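Local coordinates for protein glutaredoxin 2 (PDB 3IR4) that binds glutathione and, as a glutaredoxin with a glutathione S-transferase-like fold, probably catalyses glutathione-dependent thiol-disulfide exchange, at residues Phe14-Lys17 against Ala18-Phe22; Asn36-Glu39 against Ala40-Arg44; Lys84-Pro87 against Ala88-Glu91; Arg94-Asn97 against Gly98-Asn101. All coordinates share one frame; numbering follows the deposited sequence. Where two conformers were deposited one is given.

Contact 1. Residues Phe14-Lys17 against Ala18-Phe22; sequences FCVK and ARMIF. With GSH (glutathione), chain B.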
loop_
_atom_site.group_PDB
_atom_site.type_symbol
_atom_site.label_atom_id
_atom_site.label_comp_id
_atom_site.label_asym_id
_atom_site.label_seq_id
_atom_site.Cartn_x
_atom_site.Cartn_y
_atom_site.Cartn_z
ATOM N N PHE A 14 0.217 1.954 -3.769
ATOM C CA PHE A 14 -0.678 2.964 -4.350
ATOM C C PHE A 14 -2.109 2.437 -4.427
ATOM O O PHE A 14 -3.066 3.192 -4.273
ATOM C CB PHE A 14 -0.142 3.394 -5.715
ATOM C CG PHE A 14 1.220 3.992 -5.665
ATOM C CD1 PHE A 14 2.341 3.260 -6.014
ATOM C CD2 PHE A 14 1.412 5.266 -5.164
ATOM C CE1 PHE A 14 3.604 3.837 -5.953
ATOM C CE2 PHE A 14 2.684 5.828 -5.098
ATOM C CZ PHE A 14 3.769 5.106 -5.491
ATOM N N CYS A 15 -2.253 1.159 -4.734
ATOM C CA CYS A 15 -3.558 0.524 -4.736
ATOM C C CYS A 15 -4.163 0.457 -3.335
ATOM O O CYS A 15 -5.365 0.686 -3.151
ATOM C CB CYS A 15 -3.449 -0.853 -5.357
ATOM S SG CYS A 15 -3.107 -0.776 -7.150
ATOM N N VAL A 16 -3.348 0.198 -2.328
ATOM C CA VAL A 16 -3.825 0.223 -0.946
ATOM C C VAL A 16 -4.339 1.628 -0.622
ATOM O O VAL A 16 -5.395 1.755 -0.044
ATOM C CB VAL A 16 -2.723 -0.259 0.021
ATOM C CG1 VAL A 16 -3.144 -0.062 1.483
ATOM C CG2 VAL A 16 -2.360 -1.726 -0.266
ATOM N N LYS A 17 -3.605 2.659 -1.024
ATOM C CA LYS A 17 -4.049 4.039 -0.794
ATOM C C LYS A 17 -5.476 4.241 -1.338
ATOM O O LYS A 17 -6.342 4.782 -0.670
ATOM C CB LYS A 17 -3.102 5.058 -1.439
ATOM C CG LYS A 17 -1.721 5.053 -0.827
ATOM C CD LYS A 17 -0.766 6.013 -1.494
ATOM C CE LYS A 17 0.636 5.702 -1.124
ATOM N NZ LYS A 17 1.615 6.704 -1.574
ATOM N N ALA A 18 -5.675 3.806 -2.581
ATOM C CA ALA A 18 -6.946 3.961 -3.275
ATOM C C ALA A 18 -8.079 3.204 -2.602
ATOM O O ALA A 18 -9.215 3.619 -2.694
ATOM C CB ALA A 18 -6.835 3.533 -4.725
ATOM N N ARG A 19 -7.778 2.106 -1.924
ATOM C CA ARG A 19 -8.773 1.331 -1.200
ATOM C C ARG A 19 -9.140 1.921 0.155
ATOM O O ARG A 19 -10.205 1.615 0.691
ATOM C CB ARG A 19 -8.249 -0.084 -0.966
ATOM C CG ARG A 19 -8.160 -0.880 -2.233
ATOM C CD ARG A 19 -7.420 -2.180 -2.015
ATOM N NE ARG A 19 -8.189 -3.010 -1.103
ATOM C CZ ARG A 19 -7.772 -4.144 -0.562
ATOM N NH1 ARG A 19 -6.557 -4.599 -0.820
ATOM N NH2 ARG A 19 -8.580 -4.820 0.250
HETATM N N MSE A 20 -8.246 2.704 0.751
HETATM C CA MSE A 20 -8.460 3.119 2.131
HETATM C C MSE A 20 -9.731 3.914 2.406
HETATM O O MSE A 20 -10.400 3.656 3.377
HETATM C CB MSE A 20 -7.253 3.891 2.677
HETATM C CG MSE A 20 -6.028 3.017 2.866
HETATM SE SE MSE A 20 -4.455 4.024 3.371
HETATM C CE MSE A 20 -4.964 4.509 5.163
ATOM N N ILE A 21 -10.035 4.916 1.578
ATOM C CA ILE A 21 -11.199 5.761 1.860
ATOM C C ILE A 21 -12.475 4.950 1.743
ATOM O O ILE A 21 -13.433 5.194 2.481
ATOM C CB ILE A 21 -11.253 7.048 0.997
ATOM C CG1 ILE A 21 -10.065 7.968 1.310
ATOM C CG2 ILE A 21 -12.595 7.808 1.194
ATOM C CD1 ILE A 21 -10.022 8.548 2.667
ATOM N N PHE A 22 -12.535 4.001 0.802
ATOM C CA PHE A 22 -13.715 3.156 0.701
ATOM C C PHE A 22 -13.985 2.471 2.034
ATOM O O PHE A 22 -15.111 2.378 2.512
ATOM C CB PHE A 22 -13.574 2.130 -0.415
ATOM C CG PHE A 22 -13.643 2.714 -1.787
ATOM C CD1 PHE A 22 -14.860 2.989 -2.394
ATOM C CD2 PHE A 22 -12.478 2.998 -2.496
ATOM C CE1 PHE A 22 -14.927 3.512 -3.660
ATOM C CE2 PHE A 22 -12.557 3.533 -3.778
ATOM C CZ PHE A 22 -13.793 3.778 -4.359
HETATM N N1 GSH B . 1.468 7.833 -9.510
HETATM C CA1 GSH B . 0.742 6.557 -9.488
HETATM C C1 GSH B . -0.329 6.602 -8.431
HETATM O O11 GSH B . -0.144 7.383 -7.459
HETATM O O12 GSH B . -1.324 5.863 -8.556
HETATM C CB1 GSH B . 1.740 5.439 -9.220
HETATM C CG1 GSH B . 1.109 4.068 -9.454
HETATM C CD1 GSH B . 2.106 2.937 -9.590
HETATM O OE1 GSH B . 3.420 3.174 -9.415
HETATM N N2 GSH B . 1.664 1.725 -9.814
HETATM C CA2 GSH B . 2.505 0.581 -10.152
HETATM C C2 GSH B . 2.303 0.200 -11.581
HETATM O O2 GSH B . 1.087 0.294 -12.111
HETATM C CB2 GSH B . 2.211 -0.622 -9.226
HETATM S SG2 GSH B . 2.606 -0.387 -7.461
HETATM N N3 GSH B . 3.318 -0.267 -12.264
HETATM C CA3 GSH B . 3.282 -0.392 -13.699
HETATM C C3 GSH B . 3.425 -1.822 -14.060
HETATM O O31 GSH B . 3.275 -2.698 -13.152
HETATM O O32 GSH B . 3.681 -2.105 -15.258
HETATM O O HOH W 1 -8.958 5.732 -0.898
#
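Val16 and Met20, one helical turn apart, meet on the face of helix 13-25 turned to helix 173-185, with CG1 of Val16 4.4 Å from CG of the selenomethionine Met20. CG of Met20 lies closer still to the backbone, 3.2 Å from Val16 O; the chain runs extended through chi2 (174°), leaving SE 4.2 Å from CA of Lys17, and only the terminal methyl CE is turned by the bend at chi3. This packed flank is closed by helix 173-185, whose Arg183 covers Val16 and whose Phe179 covers Met20, while Ala18 and Arg19 lean on Leu6 of strand 5-8. The backbone beneath is not uniformly alpha-helical: Ala18 N donates to Phe14 O and Arg19 N to Cys15 O, but Met20 N makes only a weak bond to Val16 O and a straighter one, 3.2 Å, to Lys17 O. Relative to the Lys17 carbonyl, Met20 N stands 66° out of the plane, an i to i+3 bond of 3-10 type. On the looser flank a water donates to Lys17 O (2.8 Å) and accepts from Ile21 N, bridging atoms 4.3 Å apart. The extended Lys17 chain runs along Ile176 and Pro180, and its NZ bonds His177.

Helix 13-25 is the crossover helix of the beta-alpha-beta unit formed with strands 5-8 and 30-33, as in thioredoxin folds. At its start the Phe14 ring offers one face to glutathione, whose CB1 sits 3.8 Å above the ring plane. Cys15 matches the second cysteine of a CxxC pattern beginning at Cys12. The chemistry implies a helix start that joins an apolar ligand platform to a probable redox motif.

Contact 2. Residues Asn36-Glu39 against Ala40-Arg44; sequences NDDE and ATPTR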
loop_
_atom_site.group_PDB
_atom_site.type_symbol
_atom_site.label_atom_id
_atom_site.label_comp_id
_atom_site.label_asym_id
_atom_site.label_seq_id
_atom_site.Cartn_x
_atom_site.Cartn_y
_atom_site.Cartn_z
ATOM N N ASN A 36 -0.237 -9.272 -13.204
ATOM C CA ASN A 36 0.839 -8.296 -13.253
ATOM C C ASN A 36 1.422 -8.076 -14.640
ATOM O O ASN A 36 1.973 -7.008 -14.898
ATOM C CB ASN A 36 1.934 -8.669 -12.268
ATOM C CG ASN A 36 2.862 -7.509 -11.938
ATOM O OD1 ASN A 36 4.053 -7.551 -12.277
ATOM N ND2 ASN A 36 2.342 -6.464 -11.282
ATOM N N ASP A 37 1.286 -9.065 -15.526
ATOM C CA ASP A 37 1.759 -8.952 -16.905
ATOM C C ASP A 37 0.686 -8.490 -17.893
ATOM O O ASP A 37 0.939 -8.462 -19.086
ATOM C CB ASP A 37 2.388 -10.283 -17.375
ATOM C CG ASP A 37 1.419 -11.469 -17.377
ATOM O OD1 ASP A 37 1.744 -12.525 -18.006
ATOM O OD2 ASP A 37 0.345 -11.379 -16.749
ATOM N N ASP A 38 -0.482 -8.083 -17.398
ATOM C CA ASP A 38 -1.573 -7.689 -18.287
ATOM C C ASP A 38 -1.456 -6.231 -18.685
ATOM O O ASP A 38 -1.798 -5.339 -17.935
ATOM C CB ASP A 38 -2.917 -7.968 -17.613
ATOM C CG ASP A 38 -4.118 -7.555 -18.447
ATOM O OD1 ASP A 38 -3.946 -7.057 -19.573
ATOM O OD2 ASP A 38 -5.229 -7.757 -17.926
ATOM N N GLU A 39 -0.922 -5.995 -19.877
ATOM C CA GLU A 39 -0.813 -4.655 -20.425
ATOM C C GLU A 39 -2.130 -4.191 -21.051
ATOM O O GLU A 39 -2.526 -3.030 -20.903
ATOM C CB GLU A 39 0.297 -4.627 -21.480
ATOM C CG GLU A 39 0.515 -3.251 -22.095
ATOM C CD GLU A 39 1.637 -3.190 -23.122
ATOM O OE1 GLU A 39 1.897 -2.088 -23.631
ATOM O OE2 GLU A 39 2.266 -4.226 -23.413
ATOM N N ALA A 40 -2.830 -5.103 -21.719
ATOM C CA ALA A 40 -4.019 -4.758 -22.494
ATOM C C ALA A 40 -5.173 -4.192 -21.684
ATOM O O ALA A 40 -5.768 -3.205 -22.083
ATOM C CB ALA A 40 -4.483 -5.967 -23.347
ATOM N N THR A 41 -5.481 -4.764 -20.522
ATOM C CA THR A 41 -6.652 -4.293 -19.777
ATOM C C THR A 41 -6.518 -2.853 -19.315
ATOM O O THR A 41 -7.362 -2.025 -19.601
ATOM C CB THR A 41 -6.988 -5.225 -18.629
ATOM O OG1 THR A 41 -7.188 -6.526 -19.175
ATOM C CG2 THR A 41 -8.260 -4.758 -17.925
ATOM N N PRO A 42 -5.467 -2.536 -18.562
ATOM C CA PRO A 42 -5.365 -1.128 -18.159
ATOM C C PRO A 42 -5.165 -0.168 -19.343
ATOM O O PRO A 42 -5.629 0.973 -19.311
ATOM C CB PRO A 42 -4.139 -1.122 -17.227
ATOM C CG PRO A 42 -3.363 -2.331 -17.610
ATOM C CD PRO A 42 -4.365 -3.344 -18.021
ATOM N N THR A 43 -4.484 -0.611 -20.390
ATOM C CA THR A 43 -4.290 0.227 -21.571
ATOM C C THR A 43 -5.625 0.566 -22.229
ATOM O O THR A 43 -5.798 1.692 -22.691
ATOM C CB THR A 43 -3.324 -0.416 -22.559
ATOM O OG1 THR A 43 -2.058 -0.554 -21.917
ATOM C CG2 THR A 43 -3.145 0.474 -23.797
ATOM N N ARG A 44 -6.577 -0.367 -22.252
ATOM C CA ARG A 44 -7.892 -0.062 -22.827
ATOM C C ARG A 44 -8.537 1.066 -22.004
ATOM O O ARG A 44 -9.109 2.024 -22.545
ATOM C CB ARG A 44 -8.779 -1.307 -22.839
ATOM C CG ARG A 44 -9.957 -1.222 -23.779
ATOM C CD ARG A 44 -10.726 -2.536 -23.829
ATOM N NE ARG A 44 -9.809 -3.668 -23.943
ATOM C CZ ARG A 44 -9.625 -4.604 -23.013
ATOM N NH1 ARG A 44 -8.743 -5.566 -23.239
ATOM N NH2 ARG A 44 -10.331 -4.604 -21.889
HETATM O O HOH W 2 0.471 0.127 -22.869
#
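The backbone turns from an extended Asp38 into helical angles at Glu39, and the first turn closes where Thr43 N donates to Glu39 O at 3.2 Å, within the carbonyl plane. Ahead of that turn, the Asp38 carboxylate reaches forward and grips Thr41 twice. OD1 accepts from Thr41 N at 2.9 Å in a nearly straight bond (174°), although the donor lies 35° out of the carboxylate plane. OD2 takes the Thr41 hydroxyl, OG1, on its syn lone pair at 2.6 Å. With CG anti to the backbone N, the carboxylate swings over the opening turn, and Thr41 OG1, set beside its own backbone N, comes to the same group. Both oxygens being engaged, the carboxylate is held against rotation.

This is a side-chain cap at the start of helix 40-46, which follows strand 30-33 in the thioredoxin-like domain. A negative charge at this end would be expected to interact favourably with the helix dipole. Pro42 fits the first turn, where its lack of an N-H costs no bond; its CD rests 3.3 Å from Asp38 O, and its ring packs on Leu34.

Thr43 adds its hydroxyl to the Glu39 carbonyl that its amide already bonds. Its OG1 donates to Glu39 O at 2.7 Å from 40° above the carbonyl plane, so that oxygen receives both the amide and the hydroxyl of one residue. The extended Glu39 side chain passes obliquely by Thr43, and a water donates to Glu39 OE1 and, with its oxygen 2.8 Å from OG1, to Thr43.

Contact 3. Residues Lys84-Pro87 against Ala88-Glu91; sequences KRNP and AIEE. With SO4 (sulfate ion), chain F.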
loop_
_atom_site.group_PDB
_atom_site.type_symbol
_atom_site.label_atom_id
_atom_site.label_comp_id
_atom_site.label_asym_id
_atom_site.label_seq_id
_atom_site.Cartn_x
_atom_site.Cartn_y
_atom_site.Cartn_z
ATOM N N LYS A 84 -4.092 18.207 9.729
ATOM C CA LYS A 84 -2.806 18.687 9.307
ATOM C C LYS A 84 -1.871 17.513 9.072
ATOM O O LYS A 84 -2.095 16.389 9.557
ATOM C CB LYS A 84 -2.195 19.617 10.364
ATOM C CG LYS A 84 -1.758 18.935 11.661
ATOM C CD LYS A 84 -1.199 19.908 12.679
ATOM C CE LYS A 84 -2.224 20.812 13.277
ATOM N NZ LYS A 84 -3.226 20.070 14.081
ATOM N N ARG A 85 -0.836 17.806 8.316
ATOM C CA ARG A 85 0.241 16.865 8.070
ATOM C C ARG A 85 1.474 17.274 8.848
ATOM O O ARG A 85 1.634 18.434 9.205
ATOM C CB ARG A 85 0.531 16.766 6.599
ATOM C CG ARG A 85 -0.679 16.155 5.917
ATOM C CD ARG A 85 -0.595 16.134 4.457
ATOM N NE ARG A 85 0.359 15.149 3.960
ATOM C CZ ARG A 85 0.617 15.030 2.672
ATOM N NH1 ARG A 85 -0.024 15.775 1.790
ATOM N NH2 ARG A 85 1.509 14.159 2.269
ATOM N N ASN A 86 2.354 16.319 9.099
ATOM C CA ASN A 86 3.539 16.497 9.892
ATOM C C ASN A 86 4.756 16.327 8.969
ATOM O O ASN A 86 4.991 15.232 8.451
ATOM C CB ASN A 86 3.568 15.445 11.016
ATOM C CG ASN A 86 4.770 15.594 11.914
ATOM O OD1 ASN A 86 5.656 16.418 11.644
ATOM N ND2 ASN A 86 4.824 14.815 12.990
ATOM N N PRO A 87 5.546 17.394 8.763
ATOM C CA PRO A 87 6.706 17.252 7.914
ATOM C C PRO A 87 7.635 16.098 8.341
ATOM O O PRO A 87 8.331 15.522 7.483
ATOM C CB PRO A 87 7.397 18.604 8.066
ATOM C CG PRO A 87 6.270 19.554 8.307
ATOM C CD PRO A 87 5.387 18.778 9.243
ATOM N N ALA A 88 7.701 15.805 9.639
ATOM C CA ALA A 88 8.523 14.694 10.129
ATOM C C ALA A 88 8.093 13.352 9.531
ATOM O O ALA A 88 8.933 12.470 9.287
ATOM C CB ALA A 88 8.541 14.618 11.664
ATOM N N ILE A 89 6.795 13.170 9.298
ATOM C CA ILE A 89 6.282 11.921 8.736
ATOM C C ILE A 89 6.675 11.816 7.259
ATOM O O ILE A 89 7.118 10.783 6.803
ATOM C CB ILE A 89 4.762 11.787 8.946
ATOM C CG1 ILE A 89 4.454 11.669 10.455
ATOM C CG2 ILE A 89 4.203 10.605 8.183
ATOM C CD1 ILE A 89 4.908 10.433 11.156
ATOM N N GLU A 90 6.554 12.910 6.514
ATOM C CA GLU A 90 6.952 12.923 5.119
ATOM C C GLU A 90 8.447 12.554 5.021
ATOM O O GLU A 90 8.838 11.776 4.173
ATOM C CB GLU A 90 6.658 14.281 4.491
ATOM C CG GLU A 90 7.038 14.413 3.033
ATOM C CD GLU A 90 6.809 15.826 2.511
ATOM O OE1 GLU A 90 7.387 16.775 3.099
ATOM O OE2 GLU A 90 6.073 15.983 1.520
ATOM N N GLU A 91 9.253 13.101 5.912
ATOM C CA GLU A 91 10.694 12.858 5.907
ATOM C C GLU A 91 11.016 11.408 6.266
ATOM O O GLU A 91 11.839 10.761 5.606
ATOM C CB GLU A 91 11.361 13.818 6.887
ATOM C CG GLU A 91 12.835 13.598 7.198
ATOM C CD GLU A 91 13.359 14.591 8.279
ATOM O OE1 GLU A 91 12.954 14.536 9.479
ATOM O OE2 GLU A 91 14.208 15.428 7.929
HETATM S S SO4 F . 1.017 14.447 -1.424
HETATM O O1 SO4 F . 0.463 15.755 -1.001
HETATM O O2 SO4 F . 2.170 14.199 -0.535
HETATM O O3 SO4 F . -0.039 13.451 -1.232
HETATM O O4 SO4 F . 1.477 14.576 -2.800
HETATM O O HOH W 3 9.337 16.797 5.176
#
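Asn86 and Ile89 set their side chains at about a right angle, the CB of Asn86 lying 3.9 Å from CG1 of Ile89, at the N-cap of helix 87-97. The cap itself is made by the amide oxygen: Asn86 OD1 accepts from Ala88 N at 2.9 Å. The approach is far from ideal for a lone pair, since the donor stands 58° above the carbonyl plane, and the same oxygen also rests against the Ala88 methyl. CG lies anti to the backbone N (chi1 -178°), which turns the amide forward over the first turn. Asn86 O takes Ile89 N as well, again from above its plane, and Glu90 N only weakly; the first i to i+4 bond of normal length is Glu91 N to Pro87 O, 3.0 Å. Pro87 opens the helix, a position at which no amide hydrogen is called for.

Ile89 packs within the C-terminal domain, against Leu157 and Leu160 of helix 143-160 and Val167. Behind the cap, the backbone N of Asn86 is bound by Asp174, which also forms a salt bridge with Arg85 NE, so one carboxylate secures two neighbouring residues of the approach to the helix.

On the solvent side a water links Pro87 O with OE1 of Glu90. Arg85, its chain bent at chi3 (72°), presents its guanidinium edge to a sulfate ion probably acquired from the crystallisation liquor and also bonded by His177. NH1 donates to sulfate O1 at 2.8 Å and NH2 to O2 at 2.9 Å, both bonds nearly straight.

Contact 4. Residues Arg94-Asn97 against Gly98-Asn101; sequences RKVN and GYVN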
loop_
_atom_site.group_PDB
_atom_site.type_symbol
_atom_site.label_atom_id
_atom_site.label_comp_id
_atom_site.label_asym_id
_atom_site.label_seq_id
_atom_site.Cartn_x
_atom_site.Cartn_y
_atom_site.Cartn_z
ATOM N N ARG A 94 10.061 9.200 3.344
ATOM C CA ARG A 94 11.006 9.333 2.241
ATOM C C ARG A 94 12.228 8.448 2.519
ATOM O O ARG A 94 12.662 7.667 1.668
ATOM C CB ARG A 94 11.447 10.787 2.124
ATOM C CG ARG A 94 12.257 11.110 0.868
ATOM C CD ARG A 94 13.181 12.288 1.082
ATOM N NE ARG A 94 14.181 11.899 2.079
ATOM C CZ ARG A 94 15.212 11.080 1.853
ATOM N NH1 ARG A 94 15.434 10.567 0.645
ATOM N NH2 ARG A 94 16.029 10.767 2.849
ATOM N N LYS A 95 12.748 8.525 3.738
ATOM C CA LYS A 95 13.925 7.743 4.146
ATOM C C LYS A 95 13.643 6.242 4.062
ATOM O O LYS A 95 14.376 5.499 3.420
ATOM C CB LYS A 95 14.351 8.143 5.568
ATOM C CG LYS A 95 15.495 7.315 6.129
ATOM C CD LYS A 95 16.035 7.833 7.454
ATOM C CE LYS A 95 15.014 7.733 8.551
ATOM N NZ LYS A 95 14.398 6.386 8.679
ATOM N N VAL A 96 12.552 5.799 4.675
ATOM C CA VAL A 96 12.254 4.368 4.705
ATOM C C VAL A 96 11.918 3.811 3.311
ATOM O O VAL A 96 12.433 2.741 2.911
ATOM C CB VAL A 96 11.176 4.047 5.751
ATOM C CG1 VAL A 96 10.770 2.578 5.683
ATOM C CG2 VAL A 96 11.689 4.414 7.149
ATOM N N ASN A 97 11.069 4.520 2.557
ATOM C CA ASN A 97 10.738 4.091 1.203
ATOM C C ASN A 97 11.963 4.029 0.318
ATOM O O ASN A 97 11.951 3.341 -0.693
ATOM C CB ASN A 97 9.639 4.942 0.574
ATOM C CG ASN A 97 8.246 4.538 1.046
ATOM O OD1 ASN A 97 7.876 3.362 1.027
ATOM N ND2 ASN A 97 7.438 5.523 1.402
ATOM N N GLY A 98 13.030 4.713 0.691
ATOM C CA GLY A 98 14.258 4.673 -0.052
ATOM C C GLY A 98 14.993 3.342 -0.005
ATOM O O GLY A 98 15.732 3.049 -0.947
ATOM N N TYR A 99 14.823 2.545 1.059
ATOM C CA TYR A 99 15.505 1.226 1.177
ATOM C C TYR A 99 14.572 0.025 1.343
ATOM O O TYR A 99 14.993 -1.110 1.137
ATOM C CB TYR A 99 16.528 1.166 2.320
ATOM C CG TYR A 99 15.984 1.217 3.714
ATOM C CD1 TYR A 99 15.835 2.422 4.383
ATOM C CD2 TYR A 99 15.585 0.058 4.374
ATOM C CE1 TYR A 99 15.344 2.474 5.701
ATOM C CE2 TYR A 99 15.082 0.091 5.657
ATOM C CZ TYR A 99 14.953 1.289 6.317
ATOM O OH TYR A 99 14.441 1.290 7.596
ATOM N N VAL A 100 13.323 0.260 1.690
ATOM C CA VAL A 100 12.423 -0.804 2.108
ATOM C C VAL A 100 12.153 -1.842 1.030
ATOM O O VAL A 100 11.835 -2.990 1.351
ATOM C CB VAL A 100 11.111 -0.227 2.677
ATOM C CG1 VAL A 100 10.204 0.275 1.568
ATOM C CG2 VAL A 100 10.379 -1.253 3.516
ATOM N N ASN A 101 12.266 -1.469 -0.239
ATOM C CA ASN A 101 11.979 -2.406 -1.298
ATOM C C ASN A 101 12.990 -3.557 -1.330
ATOM O O ASN A 101 12.682 -4.590 -1.927
ATOM C CB ASN A 101 11.854 -1.746 -2.644
ATOM C CG ASN A 101 10.458 -1.286 -2.924
ATOM O OD1 ASN A 101 9.532 -1.679 -2.210
ATOM N ND2 ASN A 101 10.277 -0.522 -3.980
HETATM O O HOH W 4 13.145 1.001 -1.523
#
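Val96 O is gripped by two amides at once, Val100 N at 2.9 Å and Tyr99 N at 3.0 Å. They arrive from different directions: Val100 N comes nearly along the C=O axis (172°), whereas Tyr99 N stands 54° above the carbonyl plane. The phenol ring adds a third neighbour, since Val96 O also sits 3.7 Å above the plane of the Tyr99 ring, offset toward its rim. Tyr99 CG takes the crowded position between its backbone N and carbonyl carbon (chi1 68°), and this folds the ring back over the preceding turn, with CD1 3.5 Å from Lys95 O.

The doubled bonding lies in the passage from helix 87-97 to helix 101-108, where i to i+3 bonds accompany the i to i+4 ones, in the all-helical domain of this GST-like fold. Gly98 N shows the same mixture, sharing weak bonds with Arg94 O and Lys95 O. A water spans the next step, donating to Asn97 O and accepting from Asn101 N at 2.9 Å.

Val96 divides its branches between the two residues that bond to its carbonyl. CG1 meets CB of Val100 at 4.1 Å, and CG2 lies near the Tyr99 ring, 4.4 Å from CE1; both pairs cross at a slant. Leu181 of helix 173-185 covers Val96 and Val100, while Ile150 of helix 143-160 touches Val96 and Tyr99. Asn97 runs alongside Val100 in the same direction, its OD1 3.9 Å from CG1. Asp153 receives the Tyr99 hydroxyl on one oxygen and forms a salt bridge with Lys95 NZ through the other.

The four contacts follow one another along the chain and sample both domains: contacts 1 and 2 lie in the thioredoxin-like part, and contacts 3 and 4 both use helix 87-97, contact 3 at its start and contact 4 in the passage toward helix 101-108, their centres about 15 Å apart. Contact 1 touches glutathione directly through Phe14. Pro42 of contact 2 has its side chain about 7 Å from the ligand, Asn97 of contact 4 about 11 Å and Glu90 of contact 3 about 14 Å. Helix 173-185 connects three of them, since His177 bonds Lys17 of contact 1 and the sulfate held in contact 3, and Leu181 packs on contact 4. Contacts 2 and 3 lie on opposite sides of the chain's centre.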